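Local coordinates for protein chlorite dismutase (Nitrobacter winogradskyi, PDB 3QPI) that probably breaks chlorite down to chloride and molecular oxygen at a heme b cofactor held in the protein, at residues Ile68-Thr71 against Ser72-Gly76. Residues are numbered along the deposited sequence; the frame is centred on the assembly and turned at random.
Sequences IALT and SVQAG
Gln74 folds its side chain back over the last turn of helix 64-73, its amide lying across the helix with OE1 at Leu70 and NE2 at Thr71. With CG wedged between its backbone N and carbonyl carbon (chi1 77°) and the chain extended beyond, OE1 reaches CB of Leu70 at 3.5 Å, while NE2 runs alongside Thr71 and meets its CG2 at 3.6 Å. OE1 also accepts a hydrogen bond from Arg127. With an alanine here, Arg127 would probably be left without this acceptor and Leu70 O would lose the packing of CG and CD. That carbonyl accepts two backbone N-H groups. Gln74 N lies 2.9 Å from Leu70 O, almost in line with the C=O. Val73 N approaches Leu70 O to 3.1 Å from well above the carbonyl plane, so the turn mixes alpha and 3-10 bonding. The helix belongs to a chlorite dismutase domain of the dimeric alpha+beta barrel clan and lies beside the heme. The rest of the Leu70 side chain lines the heme pocket, about 4 Å from the heme at its nearest approach, and touches Val62. On another side of the turn, Ser72 OG bends back onto its own helix and donates to Ala69 O at 2.7 Å, above that carbonyl plane.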
loop_
_atom_site.group_PDB
_atom_site.type_symbol
_atom_site.label_atom_id
_atom_site.label_comp_id
_atom_site.label_asym_id
_atom_site.label_seq_id
_atom_site.Cartn_x
_atom_site.Cartn_y
_atom_site.Cartn_z
ATOM N N ILE A 68 -17.888 3.979 -8.030
ATOM C CA ILE A 68 -19.134 4.072 -7.291
ATOM C C ILE A 68 -19.184 3.047 -6.146
ATOM O O ILE A 68 -19.456 3.413 -5.009
ATOM C CB ILE A 68 -20.331 3.925 -8.229
ATOM C CG1 ILE A 68 -20.501 5.232 -9.017
ATOM C CG2 ILE A 68 -21.586 3.597 -7.439
ATOM C CD1 ILE A 68 -21.459 5.127 -10.184
ATOM N N ALA A 69 -18.883 1.785 -6.444
ATOM C CA ALA A 69 -18.880 0.734 -5.433
ATOM C C ALA A 69 -17.896 1.016 -4.291
ATOM O O ALA A 69 -18.202 0.764 -3.126
ATOM C CB ALA A 69 -18.565 -0.606 -6.069
ATOM N N LEU A 70 -16.722 1.545 -4.624
ATOM C CA LEU A 70 -15.706 1.836 -3.626
ATOM C C LEU A 70 -16.111 2.986 -2.723
ATOM O O LEU A 70 -16.023 2.881 -1.496
ATOM C CB LEU A 70 -14.382 2.183 -4.308
ATOM C CG LEU A 70 -13.659 0.997 -4.951
ATOM C CD1 LEU A 70 -12.684 1.457 -6.039
ATOM C CD2 LEU A 70 -12.935 0.205 -3.866
ATOM N N THR A 71 -16.535 4.097 -3.312
ATOM C CA THR A 71 -16.832 5.275 -2.498
ATOM C C THR A 71 -18.029 5.034 -1.587
ATOM O O THR A 71 -18.202 5.735 -0.599
ATOM C CB THR A 71 -17.091 6.537 -3.349
ATOM O OG1 THR A 71 -18.157 6.285 -4.262
ATOM C CG2 THR A 71 -15.848 6.931 -4.130
ATOM N N SER A 72 -18.848 4.036 -1.900
ATOM C CA SER A 72 -20.005 3.741 -1.060
ATOM C C SER A 72 -19.634 3.002 0.227
ATOM O O SER A 72 -20.326 3.144 1.232
ATOM C CB SER A 72 -21.051 2.937 -1.829
ATOM O OG SER A 72 -20.563 1.653 -2.144
ATOM N N VAL A 73 -18.555 2.223 0.215
ATOM C CA VAL A 73 -18.158 1.522 1.444
ATOM C C VAL A 73 -16.866 2.015 2.107
ATOM O O VAL A 73 -16.719 1.882 3.312
ATOM C CB VAL A 73 -18.054 -0.006 1.248
ATOM C CG1 VAL A 73 -19.434 -0.601 0.939
ATOM C CG2 VAL A 73 -17.057 -0.347 0.167
ATOM N N GLN A 74 -15.936 2.587 1.348
ATOM C CA GLN A 74 -14.607 2.873 1.896
ATOM C C GLN A 74 -14.617 3.967 2.964
ATOM O O GLN A 74 -15.468 4.853 2.955
ATOM C CB GLN A 74 -13.613 3.229 0.778
ATOM C CG GLN A 74 -13.743 4.628 0.232
ATOM C CD GLN A 74 -13.201 4.739 -1.183
ATOM O OE1 GLN A 74 -12.646 3.779 -1.733
ATOM N NE2 GLN A 74 -13.376 5.902 -1.788
ATOM N N ALA A 75 -13.660 3.893 3.882
ATOM C CA ALA A 75 -13.513 4.909 4.919
ATOM C C ALA A 75 -12.289 5.775 4.630
ATOM O O ALA A 75 -11.508 5.487 3.716
ATOM C CB ALA A 75 -13.396 4.256 6.283
ATOM N N GLY A 76 -12.124 6.845 5.394
ATOM C CA GLY A 76 -11.002 7.746 5.191
ATOM C C GLY A 76 -9.888 7.503 6.192
ATOM O O GLY A 76 -10.058 6.740 7.141
HETATM O O HOH W 1 -17.246 5.941 1.660
#